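PDB 1RV9: conserved hypothetical protein NMB0706 from Neisseria meningitidis, which is of unknown function in this organism but belongs to the multi-copper polyphenol oxidoreductase (laccase) family of the CNF1/YfiH clan, which suggests an enzymatic role. Local coordinates for residues P23-V28 against L122-A127; I32-G37 against R233-S238; D98-V103 against A133-W138. All blocks are in the same frame, centred on the assembly; numbering follows the deposited sequence.

Interaction 1: residues P23-V28 against L122-A127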
ATOM      1  N   PRO A  23       4.161   6.856  15.308  1.00 16.09           N
ATOM      2  CA  PRO A  23       3.520   7.400  16.510  1.00 16.88           C
ATOM      3  C   PRO A  23       2.001   7.519  16.445  1.00 16.13           C
ATOM      4  O   PRO A  23       1.423   8.450  17.006  1.00 17.32           O
ATOM      5  CB  PRO A  23       4.202   8.756  16.673  1.00 18.27           C
ATOM      6  CG  PRO A  23       4.458   9.166  15.260  1.00 17.66           C
ATOM      7  CD  PRO A  23       4.967   7.887  14.629  1.00 17.69           C
ATOM      8  N   ALA A  24       1.351   6.574  15.776  1.00 13.60           N
ATOM      9  CA  ALA A  24      -0.102   6.615  15.666  1.00 12.47           C
ATOM     10  C   ALA A  24      -0.749   6.409  17.032  1.00 11.04           C
ATOM     11  O   ALA A  24      -0.208   5.699  17.884  1.00 10.28           O
ATOM     12  CB  ALA A  24      -0.586   5.549  14.691  1.00 10.73           C
ATOM     13  N   PRO A  25      -1.916   7.037  17.261  1.00 10.05           N
ATOM     14  CA  PRO A  25      -2.622   6.903  18.540  1.00  9.86           C
ATOM     15  C   PRO A  25      -3.026   5.455  18.817  1.00  9.53           C
ATOM     16  O   PRO A  25      -3.097   4.639  17.902  1.00  9.93           O
ATOM     17  CB  PRO A  25      -3.813   7.847  18.379  1.00 10.50           C
ATOM     18  CG  PRO A  25      -4.057   7.841  16.900  1.00 10.30           C
ATOM     19  CD  PRO A  25      -2.664   7.909  16.338  1.00  9.65           C
ATOM     20  N   ALA A  26      -3.293   5.154  20.083  1.00  8.96           N
ATOM     21  CA  ALA A  26      -3.633   3.802  20.516  1.00  9.73           C
ATOM     22  C   ALA A  26      -4.848   3.146  19.876  1.00 10.18           C
ATOM     23  O   ALA A  26      -4.976   1.917  19.911  1.00 11.19           O
ATOM     24  CB  ALA A  26      -3.779   3.780  22.029  1.00  9.28           C
ATOM     25  N   ASN A  27      -5.744   3.941  19.302  1.00  8.61           N
ATOM     26  CA  ASN A  27      -6.931   3.368  18.680  1.00 10.96           C
ATOM     27  C   ASN A  27      -6.768   3.166  17.180  1.00 11.10           C
ATOM     28  O   ASN A  27      -7.721   2.809  16.486  1.00 12.69           O
ATOM     29  CB  ASN A  27      -8.155   4.231  18.979  1.00 11.54           C
ATOM     30  CG  ASN A  27      -8.070   5.599  18.353  1.00 11.54           C
ATOM     31  OD1 ASN A  27      -6.991   6.190  18.260  1.00 11.74           O
ATOM     32  ND2 ASN A  27      -9.216   6.123  17.932  1.00 15.19           N
ATOM     33  N   VAL A  28      -5.561   3.411  16.679  1.00  9.50           N
ATOM     34  CA  VAL A  28      -5.278   3.203  15.266  1.00  8.33           C
ATOM     35  C   VAL A  28      -4.444   1.936  15.184  1.00  8.58           C
ATOM     36  O   VAL A  28      -3.300   1.896  15.642  1.00  9.18           O
ATOM     37  CB  VAL A  28      -4.506   4.383  14.644  1.00  8.06           C
ATOM     38  CG1 VAL A  28      -4.039   4.018  13.234  1.00  7.35           C
ATOM     39  CG2 VAL A  28      -5.410   5.603  14.579  1.00  8.16           C
ATOM     40  N   LEU A 122      -0.415   3.919   4.301  1.00  6.79           N
ATOM     41  CA  LEU A 122      -1.478   3.986   5.298  1.00  6.72           C
ATOM     42  C   LEU A 122      -1.500   5.395   5.870  1.00  7.40           C
ATOM     43  O   LEU A 122      -0.455   6.036   5.965  1.00  8.98           O
ATOM     44  CB  LEU A 122      -1.224   2.987   6.424  1.00  6.26           C
ATOM     45  CG  LEU A 122      -1.054   1.523   6.009  1.00  6.47           C
ATOM     46  CD1 LEU A 122      -0.852   0.680   7.265  1.00  7.87           C
ATOM     47  CD2 LEU A 122      -2.280   1.049   5.235  1.00  8.37           C
ATOM     48  N   PHE A 123      -2.686   5.867   6.248  1.00  6.42           N
ATOM     49  CA  PHE A 123      -2.849   7.215   6.802  1.00  6.66           C
ATOM     50  C   PHE A 123      -3.711   7.215   8.057  1.00  7.54           C
ATOM     51  O   PHE A 123      -4.598   6.381   8.213  1.00  6.86           O
ATOM     52  CB  PHE A 123      -3.575   8.131   5.809  1.00  7.56           C
ATOM     53  CG  PHE A 123      -2.854   8.363   4.515  1.00  8.14           C
ATOM     54  CD1 PHE A 123      -2.080   9.506   4.329  1.00 10.80           C
ATOM     55  CD2 PHE A 123      -3.018   7.485   3.447  1.00  8.74           C
ATOM     56  CE1 PHE A 123      -1.487   9.774   3.094  1.00 10.42           C
ATOM     57  CE2 PHE A 123      -2.428   7.744   2.212  1.00 10.52           C
ATOM     58  CZ  PHE A 123      -1.662   8.892   2.035  1.00 10.34           C
ATOM     59  N   CYS A 124      -3.460   8.178   8.937  1.00  7.21           N
ATOM     60  CA  CYS A 124      -4.282   8.353  10.131  1.00  7.62           C
ATOM     61  C   CYS A 124      -3.976   9.748  10.652  1.00  8.83           C
ATOM     62  O   CYS A 124      -3.016  10.373  10.207  1.00  9.35           O
ATOM     63  CB  CYS A 124      -3.968   7.301  11.205  1.00  8.11           C
ATOM     64  SG  CYS A 124      -2.511   7.609  12.243  1.00  8.08           S
ATOM     65  N   ASP A 125      -4.810  10.248  11.556  1.00  9.79           N
ATOM     66  CA  ASP A 125      -4.555  11.558  12.146  1.00 10.44           C
ATOM     67  C   ASP A 125      -4.090  11.331  13.584  1.00 11.35           C
ATOM     68  O   ASP A 125      -4.318  10.262  14.157  1.00 10.80           O
ATOM     69  CB  ASP A 125      -5.807  12.452  12.073  1.00 11.17           C
ATOM     70  CG  ASP A 125      -6.990  11.893  12.831  1.00 13.46           C
ATOM     71  OD1 ASP A 125      -7.130  10.657  12.910  1.00 10.37           O
ATOM     72  OD2 ASP A 125      -7.802  12.704  13.335  1.00 14.95           O
ATOM     73  N   ARG A 126      -3.415  12.324  14.153  1.00 10.80           N
ATOM     74  CA  ARG A 126      -2.879  12.218  15.511  1.00 12.23           C
ATOM     75  C   ARG A 126      -3.920  11.879  16.571  1.00 12.21           C
ATOM     76  O   ARG A 126      -3.622  11.158  17.527  1.00 12.19           O
ATOM     77  CB  ARG A 126      -2.174  13.526  15.893  1.00 13.64           C
ATOM     78  CG  ARG A 126      -1.041  13.927  14.956  1.00 17.82           C
ATOM     79  CD  ARG A 126       0.263  13.186  15.244  1.00 22.28           C
ATOM     80  NE  ARG A 126       1.273  13.488  14.229  1.00 25.03           N
ATOM     81  CZ  ARG A 126       2.556  13.141  14.305  1.00 25.73           C
ATOM     82  NH1 ARG A 126       3.012  12.477  15.360  1.00 25.74           N
ATOM     83  NH2 ARG A 126       3.386  13.456  13.319  1.00 26.89           N
ATOM     84  N   ALA A 127      -5.135  12.393  16.403  1.00 11.41           N
ATOM     85  CA  ALA A 127      -6.211  12.159  17.366  1.00 11.69           C
ATOM     86  C   ALA A 127      -6.934  10.829  17.188  1.00 11.20           C
ATOM     87  O   ALA A 127      -7.732  10.434  18.036  1.00 11.31           O
ATOM     88  CB  ALA A 127      -7.214  13.306  17.306  1.00 14.25           C
TER
HETATM   89  O   HOH W   1       2.070  10.955  17.299  1.00 28.03           O
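Cys124 meets Ala24 and Val28 with both atoms of its side chain. SG lies 3.7 Å from Ala24 CB, while Cys124 CB packs against the two methyls of Val28, CG1 at 3.9 Å and CG2 slightly farther. A chi1 of 81°, which sets SG between the backbone N and the carbonyl carbon, swings the sulfur toward Ala24. Beside this apolar patch the Pro25 ring rests on backbone oxygens, CG 3.4 Å from Arg126 O and CD 3.6 Å from Asp125 O. The contact joins the two sheets of the alpha-beta-beta-alpha fold, since Val28 opens strand 28-33 of one and Cys124 lies in strand 119-125 of the other. No direct hydrogen bond crosses; on the solvent-exposed side a water donates to Pro23 O at 2.6 Å and accepts from Arg126 NH1 in the guanidinium plane. Pro23 CG is 3.6 Å from that same NH1. Behind the first shell, a type I turn from Pro25 to Val28, closed by Val28 N to Pro25 O at 3.0 Å, sets the loop. Asp125 OD1 accepts from Thr129 N and Ala130 N, and Asn27 ND2 donates to Gly128 O; Met161 of strand 160-164 touches Ala24, Cys124 and Arg126.

Interaction 2: residues I32-G37 against R233-S238; sequences ITTRNG and RDTFFS
Thr33, at the end of strand 28-33, turns its carbonyl oxygen to the edge of the Phe236 ring, with O to CE1 at 3.9 Å. Here the chain leaves the strand through an ST turn, in which Thr34 OG1 accepts from Asn36 N, and this turn meets the loop that precedes helix 239-242. Thr34 OG1 in turn donates to Asn16 O. Its methyl crosses that of Thr235, CG2 to CG2 at 3.6 Å, and Thr235 CG2 covers one face of its neighbour Phe236.

Arg35 buries the most surface of the contact. Its backbone N donates to Thr235 O at 2.7 Å, nearly straight at 167°. CB stands 3.6 Å from the centroid of the Phe237 ring and 10° off the ring normal, a CH-pi contact over the face. The guanidinium has Phe237 CD1 over one face, but the planes are 52° apart, so the approach is oblique and not a parallel stack. The chain bends at chi3 and brings NH1 to Arg233 O at 3.0 Å in a bent bond, the oxygen tilted from the guanidinium plane, whereas NE donates to Gln45 O; two backbone carbonyls therefore fix the group's rotation. Arg241 NH2 lies close to NH1, a like charge that the carbonyls may help to offset.

Asn36 adds the third bond across the contact: ND2 donates to Asp234 O at 3.0 Å, with that oxygen almost in its amide plane.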
ATOM      1  N   ILE A  32       0.488  -5.337   8.766  1.00  7.31           N
ATOM      2  CA  ILE A  32       1.287  -5.409   7.552  1.00  9.17           C
ATOM      3  C   ILE A  32       1.582  -6.893   7.412  1.00  9.32           C
ATOM      4  O   ILE A  32       2.455  -7.419   8.097  1.00 10.20           O
ATOM      5  CB  ILE A  32       2.610  -4.630   7.711  1.00  9.98           C
ATOM      6  CG1 ILE A  32       2.312  -3.166   8.057  1.00 13.07           C
ATOM      7  CG2 ILE A  32       3.443  -4.738   6.438  1.00 10.96           C
ATOM      8  CD1 ILE A  32       1.481  -2.434   7.019  1.00 14.28           C
ATOM      9  N   THR A  33       0.847  -7.578   6.545  1.00  9.62           N
ATOM     10  CA  THR A  33       1.056  -9.011   6.397  1.00  9.72           C
ATOM     11  C   THR A  33       2.313  -9.351   5.614  1.00 10.92           C
ATOM     12  O   THR A  33       2.831  -8.539   4.844  1.00 11.00           O
ATOM     13  CB  THR A  33      -0.156  -9.703   5.723  1.00 10.37           C
ATOM     14  OG1 THR A  33      -0.176  -9.399   4.323  1.00 10.44           O
ATOM     15  CG2 THR A  33      -1.459  -9.223   6.354  1.00 10.58           C
ATOM     16  N   THR A  34       2.821 -10.555   5.852  1.00 10.76           N
ATOM     17  CA  THR A  34       3.997 -11.042   5.149  1.00 11.54           C
ATOM     18  C   THR A  34       3.485 -12.209   4.321  1.00 11.06           C
ATOM     19  O   THR A  34       2.298 -12.537   4.375  1.00 11.81           O
ATOM     20  CB  THR A  34       5.091 -11.544   6.117  1.00 11.17           C
ATOM     21  OG1 THR A  34       4.621 -12.704   6.814  1.00 12.62           O
ATOM     22  CG2 THR A  34       5.451 -10.459   7.125  1.00 12.64           C
ATOM     23  N   ARG A  35       4.366 -12.839   3.556  1.00 12.45           N
ATOM     24  CA  ARG A  35       3.949 -13.954   2.718  1.00 11.85           C
ATOM     25  C   ARG A  35       3.713 -15.222   3.530  1.00 12.59           C
ATOM     26  O   ARG A  35       3.191 -16.211   3.016  1.00 11.86           O
ATOM     27  CB  ARG A  35       5.003 -14.219   1.635  1.00 12.22           C
ATOM     28  CG  ARG A  35       6.316 -14.771   2.160  1.00 11.89           C
ATOM     29  CD  ARG A  35       7.296 -15.000   1.021  1.00 11.19           C
ATOM     30  NE  ARG A  35       6.728 -15.881   0.008  1.00 13.41           N
ATOM     31  CZ  ARG A  35       7.310 -16.168  -1.153  1.00 12.26           C
ATOM     32  NH1 ARG A  35       8.491 -15.642  -1.455  1.00 14.14           N
ATOM     33  NH2 ARG A  35       6.704 -16.974  -2.013  1.00 14.03           N
ATOM     34  N   ASN A  36       4.069 -15.181   4.806  1.00 12.92           N
ATOM     35  CA  ASN A  36       3.927 -16.351   5.659  1.00 13.85           C
ATOM     36  C   ASN A  36       2.672 -16.413   6.522  1.00 14.44           C
ATOM     37  O   ASN A  36       2.065 -15.388   6.843  1.00 14.73           O
ATOM     38  CB  ASN A  36       5.173 -16.469   6.531  1.00 14.54           C
ATOM     39  CG  ASN A  36       6.443 -16.412   5.713  1.00 14.67           C
ATOM     40  OD1 ASN A  36       6.635 -17.212   4.803  1.00 16.71           O
ATOM     41  ND2 ASN A  36       7.312 -15.456   6.022  1.00 16.51           N
ATOM     42  N   GLY A  37       2.290 -17.636   6.883  1.00 13.68           N
ATOM     43  CA  GLY A  37       1.119 -17.847   7.717  1.00 13.38           C
ATOM     44  C   GLY A  37      -0.130 -18.289   6.978  1.00 13.68           C
ATOM     45  O   GLY A  37      -1.198 -18.406   7.584  1.00 14.32           O
ATOM     46  N   ARG A 233      13.031 -11.929   0.221  1.00 14.75           N
ATOM     47  CA  ARG A 233      12.246 -13.026  -0.329  1.00 15.65           C
ATOM     48  C   ARG A 233      11.585 -13.963   0.672  1.00 16.19           C
ATOM     49  O   ARG A 233      10.577 -14.593   0.354  1.00 16.33           O
ATOM     50  CB  ARG A 233      13.100 -13.843  -1.301  1.00 17.03           C
ATOM     51  CG  ARG A 233      14.312 -14.514  -0.688  1.00 21.43           C
ATOM     52  CD  ARG A 233      15.092 -15.248  -1.770  1.00 25.66           C
ATOM     53  NE  ARG A 233      16.229 -15.992  -1.238  1.00 29.00           N
ATOM     54  CZ  ARG A 233      17.090 -16.667  -1.992  1.00 31.27           C
ATOM     55  NH1 ARG A 233      16.943 -16.690  -3.311  1.00 31.90           N
ATOM     56  NH2 ARG A 233      18.098 -17.324  -1.431  1.00 31.42           N
ATOM     57  N   ASP A 234      12.139 -14.070   1.874  1.00 17.35           N
ATOM     58  CA  ASP A 234      11.540 -14.953   2.866  1.00 18.34           C
ATOM     59  C   ASP A 234      10.440 -14.246   3.639  1.00 16.65           C
ATOM     60  O   ASP A 234       9.854 -14.816   4.557  1.00 18.51           O
ATOM     61  CB  ASP A 234      12.599 -15.471   3.843  1.00 22.09           C
ATOM     62  CG  ASP A 234      13.632 -16.348   3.166  1.00 23.77           C
ATOM     63  OD1 ASP A 234      13.234 -17.266   2.417  1.00 26.83           O
ATOM     64  OD2 ASP A 234      14.839 -16.124   3.389  1.00 27.85           O
ATOM     65  N   THR A 235      10.149 -13.006   3.258  1.00 15.03           N
ATOM     66  CA  THR A 235       9.124 -12.231   3.948  1.00 13.85           C
ATOM     67  C   THR A 235       8.024 -11.683   3.048  1.00 11.82           C
ATOM     68  O   THR A 235       6.852 -11.691   3.423  1.00 11.89           O
ATOM     69  CB  THR A 235       9.749 -11.037   4.694  1.00 13.39           C
ATOM     70  OG1 THR A 235      10.784 -11.507   5.566  1.00 14.71           O
ATOM     71  CG2 THR A 235       8.694 -10.311   5.517  1.00 13.06           C
ATOM     72  N   PHE A 236       8.394 -11.214   1.862  1.00 11.58           N
ATOM     73  CA  PHE A 236       7.407 -10.625   0.963  1.00 10.90           C
ATOM     74  C   PHE A 236       7.340 -11.214  -0.435  1.00 10.21           C
ATOM     75  O   PHE A 236       8.327 -11.742  -0.954  1.00 11.14           O
ATOM     76  CB  PHE A 236       7.671  -9.124   0.816  1.00 10.10           C
ATOM     77  CG  PHE A 236       7.661  -8.371   2.113  1.00  9.62           C
ATOM     78  CD1 PHE A 236       6.482  -8.210   2.831  1.00  9.63           C
ATOM     79  CD2 PHE A 236       8.836  -7.829   2.622  1.00 11.21           C
ATOM     80  CE1 PHE A 236       6.474  -7.514   4.042  1.00  9.78           C
ATOM     81  CE2 PHE A 236       8.836  -7.135   3.828  1.00 10.71           C
ATOM     82  CZ  PHE A 236       7.653  -6.979   4.539  1.00 10.35           C
ATOM     83  N   PHE A 237       6.156 -11.110  -1.033  1.00 10.71           N
ATOM     84  CA  PHE A 237       5.929 -11.546  -2.405  1.00  9.27           C
ATOM     85  C   PHE A 237       6.502 -10.419  -3.265  1.00  8.83           C
ATOM     86  O   PHE A 237       6.518  -9.255  -2.844  1.00  8.55           O
ATOM     87  CB  PHE A 237       4.433 -11.653  -2.714  1.00  9.82           C
ATOM     88  CG  PHE A 237       3.726 -12.769  -1.999  1.00  9.51           C
ATOM     89  CD1 PHE A 237       4.044 -14.097  -2.264  1.00 12.29           C
ATOM     90  CD2 PHE A 237       2.697 -12.492  -1.105  1.00  9.00           C
ATOM     91  CE1 PHE A 237       3.339 -15.135  -1.656  1.00 11.03           C
ATOM     92  CE2 PHE A 237       1.986 -13.521  -0.491  1.00 11.50           C
ATOM     93  CZ  PHE A 237       2.308 -14.847  -0.769  1.00 11.47           C
ATOM     94  N   SER A 238       6.955 -10.755  -4.468  1.00  8.72           N
ATOM     95  CA  SER A 238       7.508  -9.761  -5.380  1.00  8.50           C
ATOM     96  C   SER A 238       7.288 -10.147  -6.832  1.00  9.26           C
ATOM     97  O   SER A 238       7.721 -11.213  -7.276  1.00 12.16           O
ATOM     98  CB  SER A 238       9.008  -9.579  -5.142  1.00  7.74           C
ATOM     99  OG  SER A 238       9.566  -8.717  -6.123  1.00  8.82           O
TER

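Interaction 3: residues D98-V103 against A133-W138; sequences DADASV and AAHAGW
His135 is gripped twice by Asp100, through the backbone and through the ring. His135 N donates to Asp100 O at 2.7 Å, and His135 ND1 donates to Asp100 OD1, also at 2.7 Å, with an N-H...O angle of 167°. OD1 uses its anti lone pair and sits close to the ring plane; carboxylate and imidazole are nearly coplanar, 18° apart. With His135 CG anti to its backbone N (chi1 172°), the imidazole lies alongside the Asp100 side chain. Both carboxylate oxygens have further donors: OD1 takes His82 N, while OD2 takes Ile81 N and Ser83 OG, a second shell that holds the carboxylate in position. The pair sits at the end of an antiparallel pairing of strands 101-104 and 131-136, neighbours in one sheet of the alpha-beta-beta-alpha fold, where Ser102 and Ala133 exchange two bonds, N to O at 3.0 Å each way. Next to them, Ala101 and Ala134 form a non-hydrogen-bonded pair with CB to CB at 3.9 Å. Together with Cys118, His135 and Asp100 have the geometry of a Cys-His-Asp charge relay, though a catalytic role is unconfirmed. A sulfate ion, probably from the crystallisation liquor, lies about 4 Å from the His135 side chain by nearest atoms and may mark a pocket.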
ATOM      1  N   ASP A  98     -14.170  -0.805  -8.093  1.00 15.94           N
ATOM      2  CA  ASP A  98     -12.936  -0.632  -8.851  1.00 14.76           C
ATOM      3  C   ASP A  98     -12.337   0.618  -8.235  1.00 14.00           C
ATOM      4  O   ASP A  98     -12.771   1.734  -8.527  1.00 14.97           O
ATOM      5  CB  ASP A  98     -13.219  -0.384 -10.334  1.00 16.45           C
ATOM      6  CG  ASP A  98     -13.673  -1.629 -11.061  1.00 19.96           C
ATOM      7  OD1 ASP A  98     -13.693  -2.714 -10.443  1.00 19.79           O
ATOM      8  OD2 ASP A  98     -14.006  -1.520 -12.260  1.00 22.91           O
ATOM      9  N   ALA A  99     -11.353   0.436  -7.366  1.00 11.53           N
ATOM     10  CA  ALA A  99     -10.740   1.570  -6.698  1.00  9.87           C
ATOM     11  C   ALA A  99      -9.371   1.180  -6.182  1.00  8.30           C
ATOM     12  O   ALA A  99      -9.044  -0.003  -6.111  1.00  8.06           O
ATOM     13  CB  ALA A  99     -11.620   2.024  -5.549  1.00 10.37           C
ATOM     14  N   ASP A 100      -8.581   2.177  -5.799  1.00  6.24           N
ATOM     15  CA  ASP A 100      -7.239   1.909  -5.317  1.00  6.45           C
ATOM     16  C   ASP A 100      -6.896   2.535  -3.976  1.00  6.27           C
ATOM     17  O   ASP A 100      -5.731   2.578  -3.586  1.00  7.39           O
ATOM     18  CB  ASP A 100      -6.228   2.321  -6.385  1.00  7.95           C
ATOM     19  CG  ASP A 100      -6.258   1.394  -7.583  1.00  8.59           C
ATOM     20  OD1 ASP A 100      -5.431   0.459  -7.628  1.00  7.17           O
ATOM     21  OD2 ASP A 100      -7.123   1.586  -8.468  1.00  9.48           O
ATOM     22  N   ALA A 101      -7.912   3.008  -3.266  1.00  6.55           N
ATOM     23  CA  ALA A 101      -7.711   3.590  -1.938  1.00  5.93           C
ATOM     24  C   ALA A 101      -9.048   3.640  -1.224  1.00  5.77           C
ATOM     25  O   ALA A 101     -10.098   3.688  -1.864  1.00  6.56           O
ATOM     26  CB  ALA A 101      -7.126   5.004  -2.046  1.00  7.15           C
ATOM     27  N   SER A 102      -9.014   3.598   0.100  1.00  5.30           N
ATOM     28  CA  SER A 102     -10.245   3.688   0.872  1.00  5.16           C
ATOM     29  C   SER A 102      -9.982   4.454   2.159  1.00  6.26           C
ATOM     30  O   SER A 102      -8.847   4.515   2.650  1.00  6.66           O
ATOM     31  CB  SER A 102     -10.819   2.295   1.179  1.00  7.22           C
ATOM     32  OG  SER A 102     -10.082   1.614   2.181  1.00  7.12           O
ATOM     33  N   VAL A 103     -11.037   5.063   2.683  1.00  7.15           N
ATOM     34  CA  VAL A 103     -10.954   5.837   3.912  1.00  7.58           C
ATOM     35  C   VAL A 103     -12.047   5.380   4.871  1.00  7.58           C
ATOM     36  O   VAL A 103     -13.043   4.784   4.452  1.00  7.57           O
ATOM     37  CB  VAL A 103     -11.149   7.351   3.632  1.00  8.10           C
ATOM     38  CG1 VAL A 103     -10.084   7.846   2.669  1.00  9.75           C
ATOM     39  CG2 VAL A 103     -12.531   7.599   3.050  1.00  9.11           C
ATOM     40  N   ALA A 133      -6.068   3.714   3.472  1.00  5.07           N
ATOM     41  CA  ALA A 133      -5.045   2.881   2.857  1.00  6.41           C
ATOM     42  C   ALA A 133      -5.082   3.183   1.366  1.00  6.22           C
ATOM     43  O   ALA A 133      -6.158   3.228   0.770  1.00  6.51           O
ATOM     44  CB  ALA A 133      -5.343   1.404   3.101  1.00  6.32           C
ATOM     45  N   ALA A 134      -3.913   3.405   0.770  1.00  5.14           N
ATOM     46  CA  ALA A 134      -3.830   3.704  -0.651  1.00  5.83           C
ATOM     47  C   ALA A 134      -2.830   2.801  -1.365  1.00  6.51           C
ATOM     48  O   ALA A 134      -1.755   2.500  -0.842  1.00  6.07           O
ATOM     49  CB  ALA A 134      -3.443   5.169  -0.858  1.00  6.14           C
ATOM     50  N   HIS A 135      -3.213   2.370  -2.565  1.00  6.28           N
ATOM     51  CA  HIS A 135      -2.387   1.518  -3.414  1.00  7.51           C
ATOM     52  C   HIS A 135      -1.640   2.455  -4.353  1.00  7.92           C
ATOM     53  O   HIS A 135      -2.233   3.044  -5.264  1.00  7.61           O
ATOM     54  CB  HIS A 135      -3.284   0.572  -4.214  1.00  5.83           C
ATOM     55  CG  HIS A 135      -2.561  -0.211  -5.266  1.00  7.21           C
ATOM     56  ND1 HIS A 135      -3.040  -0.336  -6.552  1.00  7.67           N
ATOM     57  CD2 HIS A 135      -1.418  -0.935  -5.217  1.00  9.35           C
ATOM     58  CE1 HIS A 135      -2.223  -1.103  -7.252  1.00  8.70           C
ATOM     59  NE2 HIS A 135      -1.230  -1.480  -6.466  1.00  9.81           N
ATOM     60  N   ALA A 136      -0.337   2.588  -4.129  1.00  7.24           N
ATOM     61  CA  ALA A 136       0.476   3.485  -4.930  1.00  9.07           C
ATOM     62  C   ALA A 136       1.497   2.833  -5.846  1.00  9.76           C
ATOM     63  O   ALA A 136       2.687   2.778  -5.524  1.00  9.41           O
ATOM     64  CB  ALA A 136       1.173   4.502  -4.013  1.00  8.42           C
ATOM     65  N   GLY A 137       1.023   2.315  -6.976  1.00  9.59           N
ATOM     66  CA  GLY A 137       1.926   1.762  -7.967  1.00  8.92           C
ATOM     67  C   GLY A 137       2.451   3.034  -8.609  1.00  8.37           C
ATOM     68  O   GLY A 137       2.011   4.121  -8.223  1.00  8.74           O
ATOM     69  N   TRP A 138       3.357   2.954  -9.575  1.00  8.92           N
ATOM     70  CA  TRP A 138       3.856   4.196 -10.153  1.00  9.34           C
ATOM     71  C   TRP A 138       2.764   4.988 -10.867  1.00  9.00           C
ATOM     72  O   TRP A 138       2.776   6.212 -10.843  1.00  8.85           O
ATOM     73  CB  TRP A 138       5.043   3.949 -11.097  1.00  9.37           C
ATOM     74  CG  TRP A 138       4.708   3.360 -12.436  1.00 11.78           C
ATOM     75  CD1 TRP A 138       4.686   2.036 -12.772  1.00 13.07           C
ATOM     76  CD2 TRP A 138       4.391   4.083 -13.629  1.00 12.06           C
ATOM     77  NE1 TRP A 138       4.380   1.891 -14.104  1.00 13.54           N
ATOM     78  CE2 TRP A 138       4.190   3.130 -14.654  1.00 13.39           C
ATOM     79  CE3 TRP A 138       4.251   5.444 -13.933  1.00 13.17           C
ATOM     80  CZ2 TRP A 138       3.865   3.497 -15.965  1.00 14.58           C
ATOM     81  CZ3 TRP A 138       3.928   5.809 -15.235  1.00 13.39           C
ATOM     82  CH2 TRP A 138       3.736   4.837 -16.235  1.00 14.75           C
TER

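In the fold
Interactions 1 and 3 meet in the sheet holding strands 119-125 and 131-136, which are neighbours there and follow each other in sequence; their centres are 19 Å apart. Leu122 CD2 packs on Ala133 CB at 3.7 Å. Interactions 1 and 2 take up the two ends of strand 28-33 in the other sheet, with centres 24 Å apart, yet touch through Leu122 CD1 and Ile32 CD1 at 3.9 Å. Along the chain, the segments of interaction 1 alternate with those of interactions 2 and 3, whereas interaction 2 brackets both segments of interaction 3, its nearest atoms about 9 Å away. Interaction 3 lies deepest, its centre 7 Å from that of the chain.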